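Side-chain contacts in DUF4348 domain-containing protein (Bacteroides fragilis, PDB 3SBU), which is of unknown function but belongs to the NTF2-like clan, whose cone-shaped fold often encloses a ligand-binding or catalytic pocket: residues I146-E150 / N151-V155; E39-D42 / D43-N47. All blocks are in the same frame, centred on the assembly; numbering follows the deposited sequence.

Contact 1: I146-E150 / N151-V155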
loop_
_atom_site.group_PDB
_atom_site.type_symbol
_atom_site.label_atom_id
_atom_site.label_comp_id
_atom_site.label_asym_id
_atom_site.label_seq_id
_atom_site.Cartn_x
_atom_site.Cartn_y
_atom_site.Cartn_z
ATOM N N ILE A 146 -18.883 -26.993 -8.326
ATOM C CA ILE A 146 -17.934 -26.276 -9.188
ATOM C C ILE A 146 -17.523 -27.233 -10.320
ATOM O O ILE A 146 -17.335 -28.428 -10.080
ATOM C CB ILE A 146 -16.686 -25.695 -8.447
ATOM C CG1 ILE A 146 -15.852 -26.828 -7.755
ATOM C CG2 ILE A 146 -17.056 -24.547 -7.493
ATOM C CD1 ILE A 146 -14.378 -26.434 -7.182
ATOM N N GLU A 147 -17.379 -26.715 -11.541
ATOM C CA GLU A 147 -16.932 -27.570 -12.646
ATOM C C GLU A 147 -15.410 -27.818 -12.565
ATOM O O GLU A 147 -14.631 -26.930 -12.218
ATOM C CB GLU A 147 -17.345 -27.006 -14.016
ATOM C CG GLU A 147 -17.777 -28.111 -14.981
ATOM C CD GLU A 147 -18.815 -29.118 -14.494
ATOM O OE1 GLU A 147 -19.921 -28.690 -14.088
ATOM O OE2 GLU A 147 -18.523 -30.337 -14.534
ATOM N N GLU A 148 -15.012 -29.040 -12.818
ATOM C CA GLU A 148 -13.605 -29.393 -12.744
ATOM C C GLU A 148 -13.144 -30.077 -14.038
ATOM O O GLU A 148 -13.970 -30.577 -14.801
ATOM C CB GLU A 148 -13.341 -30.268 -11.503
ATOM C CG GLU A 148 -13.070 -29.386 -10.292
ATOM C CD GLU A 148 -12.876 -30.005 -8.922
ATOM O OE1 GLU A 148 -13.131 -31.219 -8.759
ATOM O OE2 GLU A 148 -12.484 -29.258 -7.998
ATOM N N ASN A 149 -11.829 -30.064 -14.290
ATOM C CA ASN A 149 -11.209 -30.686 -15.461
ATOM C C ASN A 149 -9.875 -31.354 -15.046
ATOM O O ASN A 149 -9.618 -31.543 -13.849
ATOM C CB ASN A 149 -11.038 -29.657 -16.621
ATOM C CG ASN A 149 -10.284 -28.407 -16.250
ATOM O OD1 ASN A 149 -9.085 -28.423 -16.002
ATOM N ND2 ASN A 149 -10.964 -27.281 -16.224
ATOM N N GLU A 150 -9.049 -31.734 -16.035
ATOM C CA GLU A 150 -7.763 -32.422 -15.861
ATOM C C GLU A 150 -6.684 -31.514 -15.213
ATOM O O GLU A 150 -5.811 -32.012 -14.505
ATOM C CB GLU A 150 -7.263 -33.000 -17.216
ATOM C CG GLU A 150 -7.280 -32.043 -18.413
ATOM C CD GLU A 150 -8.616 -31.736 -19.081
ATOM O OE1 GLU A 150 -9.554 -32.561 -18.973
ATOM O OE2 GLU A 150 -8.718 -30.666 -19.726
ATOM N N ASN A 151 -6.779 -30.197 -15.427
ATOM C CA ASN A 151 -5.843 -29.196 -14.912
ATOM C C ASN A 151 -6.210 -28.775 -13.501
ATOM O O ASN A 151 -7.354 -28.995 -13.077
ATOM C CB ASN A 151 -5.845 -27.955 -15.818
ATOM C CG ASN A 151 -5.802 -28.193 -17.314
ATOM O OD1 ASN A 151 -6.601 -27.630 -18.084
ATOM N ND2 ASN A 151 -4.835 -28.966 -17.755
ATOM N N GLU A 152 -5.262 -28.123 -12.778
ATOM C CA GLU A 152 -5.517 -27.620 -11.425
ATOM C C GLU A 152 -6.728 -26.661 -11.427
ATOM O O GLU A 152 -6.804 -25.781 -12.268
ATOM C CB GLU A 152 -4.272 -26.919 -10.882
ATOM C CG GLU A 152 -4.293 -26.620 -9.394
ATOM C CD GLU A 152 -3.009 -25.951 -8.939
ATOM O OE1 GLU A 152 -2.834 -24.747 -9.223
ATOM O OE2 GLU A 152 -2.150 -26.644 -8.351
ATOM N N ASP A 153 -7.689 -26.885 -10.529
ATOM C CA ASP A 153 -8.894 -26.060 -10.420
ATOM C C ASP A 153 -8.536 -24.725 -9.763
ATOM O O ASP A 153 -7.879 -24.751 -8.717
ATOM C CB ASP A 153 -9.971 -26.813 -9.606
ATOM C CG ASP A 153 -11.219 -25.982 -9.330
ATOM O OD1 ASP A 153 -11.993 -25.730 -10.280
ATOM O OD2 ASP A 153 -11.411 -25.582 -8.179
ATOM N N PHE A 154 -8.991 -23.567 -10.346
ATOM C CA PHE A 154 -8.659 -22.243 -9.794
ATOM C C PHE A 154 -9.177 -22.082 -8.353
ATOM O O PHE A 154 -8.426 -21.642 -7.488
ATOM C CB PHE A 154 -9.149 -21.045 -10.666
ATOM C CG PHE A 154 -8.811 -19.712 -9.991
ATOM C CD1 PHE A 154 -7.506 -19.201 -10.021
ATOM C CD2 PHE A 154 -9.766 -19.022 -9.250
ATOM C CE1 PHE A 154 -7.171 -18.009 -9.358
ATOM C CE2 PHE A 154 -9.420 -17.824 -8.567
ATOM C CZ PHE A 154 -8.129 -17.325 -8.637
ATOM N N VAL A 155 -10.437 -22.486 -8.106
ATOM C CA VAL A 155 -11.146 -22.325 -6.832
ATOM C C VAL A 155 -10.422 -23.054 -5.712
ATOM O O VAL A 155 -10.194 -22.479 -4.635
ATOM C CB VAL A 155 -12.622 -22.782 -6.962
ATOM C CG1 VAL A 155 -13.329 -22.801 -5.600
ATOM C CG2 VAL A 155 -13.377 -21.887 -7.952
HETATM O O HOH W 1 -10.180 -28.576 -12.677
#

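Contact 2: E39-D42 / D43-N47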
loop_
_atom_site.group_PDB
_atom_site.type_symbol
_atom_site.label_atom_id
_atom_site.label_comp_id
_atom_site.label_asym_id
_atom_site.label_seq_id
_atom_site.Cartn_x
_atom_site.Cartn_y
_atom_site.Cartn_z
ATOM N N GLU A 39 -31.541 2.064 -11.677
ATOM C CA GLU A 39 -30.778 2.665 -12.781
ATOM C C GLU A 39 -29.574 1.780 -13.170
ATOM O O GLU A 39 -29.171 1.764 -14.341
ATOM C CB GLU A 39 -30.319 4.091 -12.418
ATOM C CG GLU A 39 -31.445 5.120 -12.482
ATOM C CD GLU A 39 -31.233 6.470 -11.817
ATOM O OE1 GLU A 39 -30.302 6.608 -10.989
ATOM O OE2 GLU A 39 -32.035 7.389 -12.100
ATOM N N SER A 40 -29.025 1.036 -12.193
ATOM C CA SER A 40 -27.917 0.112 -12.364
ATOM C C SER A 40 -28.059 -1.027 -11.363
ATOM O O SER A 40 -28.661 -0.854 -10.301
ATOM C CB SER A 40 -26.566 0.815 -12.222
ATOM O OG SER A 40 -26.158 0.989 -10.877
ATOM N N PHE A 41 -27.511 -2.188 -11.712
ATOM C CA PHE A 41 -27.535 -3.374 -10.878
ATOM C C PHE A 41 -26.753 -3.150 -9.581
ATOM O O PHE A 41 -27.246 -3.531 -8.518
ATOM C CB PHE A 41 -26.983 -4.606 -11.626
ATOM C CG PHE A 41 -27.095 -5.852 -10.776
ATOM C CD1 PHE A 41 -28.314 -6.504 -10.629
ATOM C CD2 PHE A 41 -26.002 -6.326 -10.060
ATOM C CE1 PHE A 41 -28.435 -7.615 -9.791
ATOM C CE2 PHE A 41 -26.126 -7.439 -9.221
ATOM C CZ PHE A 41 -27.335 -8.088 -9.114
ATOM N N ASP A 42 -25.545 -2.552 -9.676
ATOM C CA ASP A 42 -24.653 -2.282 -8.546
ATOM C C ASP A 42 -25.322 -1.412 -7.463
ATOM O O ASP A 42 -25.116 -1.687 -6.273
ATOM C CB ASP A 42 -23.342 -1.637 -9.032
ATOM C CG ASP A 42 -22.430 -2.584 -9.807
ATOM O OD1 ASP A 42 -22.593 -3.818 -9.664
ATOM O OD2 ASP A 42 -21.556 -2.086 -10.579
ATOM N N ASP A 43 -26.129 -0.395 -7.869
ATOM C CA ASP A 43 -26.871 0.457 -6.929
ATOM C C ASP A 43 -28.009 -0.334 -6.289
ATOM O O ASP A 43 -28.193 -0.262 -5.071
ATOM C CB ASP A 43 -27.441 1.731 -7.600
ATOM C CG ASP A 43 -26.420 2.723 -8.125
ATOM O OD1 ASP A 43 -25.438 3.010 -7.401
ATOM O OD2 ASP A 43 -26.631 3.258 -9.235
ATOM N N PHE A 44 -28.769 -1.092 -7.119
ATOM C CA PHE A 44 -29.899 -1.906 -6.675
ATOM C C PHE A 44 -29.471 -2.958 -5.659
ATOM O O PHE A 44 -30.119 -3.084 -4.618
ATOM C CB PHE A 44 -30.612 -2.599 -7.865
ATOM C CG PHE A 44 -31.394 -3.838 -7.471
ATOM C CD1 PHE A 44 -32.637 -3.732 -6.860
ATOM C CD2 PHE A 44 -30.855 -5.103 -7.652
ATOM C CE1 PHE A 44 -33.338 -4.870 -6.459
ATOM C CE2 PHE A 44 -31.550 -6.242 -7.229
ATOM C CZ PHE A 44 -32.795 -6.116 -6.652
ATOM N N ILE A 45 -28.416 -3.734 -5.986
ATOM C CA ILE A 45 -27.953 -4.847 -5.173
ATOM C C ILE A 45 -27.540 -4.398 -3.765
ATOM O O ILE A 45 -27.867 -5.109 -2.814
ATOM C CB ILE A 45 -26.871 -5.716 -5.868
ATOM C CG1 ILE A 45 -26.889 -7.155 -5.318
ATOM C CG2 ILE A 45 -25.473 -5.103 -5.864
ATOM C CD1 ILE A 45 -28.168 -7.912 -5.645
ATOM N N TYR A 46 -26.892 -3.217 -3.617
ATOM C CA TYR A 46 -26.530 -2.732 -2.290
ATOM C C TYR A 46 -27.786 -2.419 -1.490
ATOM O O TYR A 46 -27.830 -2.764 -0.310
ATOM C CB TYR A 46 -25.590 -1.514 -2.321
ATOM C CG TYR A 46 -25.128 -1.134 -0.928
ATOM C CD1 TYR A 46 -24.207 -1.925 -0.234
ATOM C CD2 TYR A 46 -25.672 -0.035 -0.267
ATOM C CE1 TYR A 46 -23.821 -1.611 1.072
ATOM C CE2 TYR A 46 -25.304 0.280 1.042
ATOM C CZ TYR A 46 -24.366 -0.502 1.701
ATOM O OH TYR A 46 -23.986 -0.177 2.983
ATOM N N ASN A 47 -28.813 -1.812 -2.128
ATOM C CA ASN A 47 -30.073 -1.476 -1.458
ATOM C C ASN A 47 -30.915 -2.728 -1.174
ATOM O O ASN A 47 -31.544 -2.794 -0.120
ATOM C CB ASN A 47 -30.885 -0.459 -2.256
ATOM C CG ASN A 47 -30.290 0.928 -2.264
ATOM O OD1 ASN A 47 -29.951 1.473 -3.315
ATOM N ND2 ASN A 47 -30.144 1.536 -1.096
#

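Contact 1: I146-E150 / N151-V155
N151 folds back beside N149 in an Asx turn in the loop between strand 136-143 and helix 154-163. The backbone N of N151 donates a hydrogen bond to N149 OD1 at 3.0 Å; the donor lies in the carbonyl plane, on a lone pair, and the N-H...O angle is bent, at 142°. N149 can do this because its CG sits between its own backbone N and carbonyl carbon (chi1 55°). The other end of this amide, ND2, bonds to D222, which fixes the rotation of the group. The two asparagine amides are turned 70° against each other.

Further along, D153 is the N-cap of the helix, its OD2 accepting a hydrogen bond from the backbone N of E156. The same OD2 has the methyl I146 CD1 pressed against it at 3.2 Å, and that methyl also reaches V155 CB at 4.1 Å. E148 crosses D153 at about a right angle and brings OE2 within 3.8 Å of D153 OD2. E156 adds a third carboxylate near E148; the helix N-terminus probably eases the charge on D153. One water bridges the two asparagine backbones, accepting from N149 N at 2.7 Å and donating to N151 O at 2.9 Å.

Contact 2: E39-D42 / D43-N47
With CG anti to the backbone N in F41 (chi1 -176°) and CG1 likewise in I45 (chi1 -154°), the two side chains leave successive turns of the helix on the same side and meet. I45 CB stands over one face of the F41 ring, 4.3 Å from its centroid, a CH-pi contact, while I45 CD1 reaches round to F41 CZ at 3.6 Å. F44 comes to the same ring obliquely, its CD2 lying 4.1 Å from F41 CE1. Beneath the side chains the backbone is already helical: I45 N bonds to F41 O at 2.8 Å, nearly straight.

This is the first turn of helix 41-50, laid against the sheet of an NTF2-like domain. F41 and I45 rest on V114 of strand 111-116. W136 meets the F41 ring edge-to-face and stacks with F44.

At the polar end S40 is the N-cap. Its OG accepts a weak bond from D43 N at 3.3 Å and donates another weak one to D43 OD2 at 2.8 Å, so both of these weak bonds go to D43. The acidic side chain of D43 probably interacts favourably with the positive end of the helix dipole. F44 N closes the turn on S40 O at 3.2 Å. D42 OD1 is hydrogen-bonded to Y216 OH, and F41 N donates to a bound glycerol, probably from the crystallisation liquor.

How the contacts relate
Contact 2 comes first along the chain and contact 1 about a hundred residues later; their centres are 31 Å apart, their nearest atoms about 19 Å, and they lie on opposite sides of the chain's centre. Both are helix starts with a side-chain N-cap, one for helix 41-50 and the other for helix 154-163. Strand 136-143 is the thread between them: W136 at its beginning packs on the aromatics of contact 2, and the loop of contact 1 follows its end. Helix 41-50 lies on the six-stranded mixed sheet, whereas F154 meets F244 and W251 near the antiparallel sheet containing strand 240-245, although I146 still reaches the loop between strands 111-116 and 128-131.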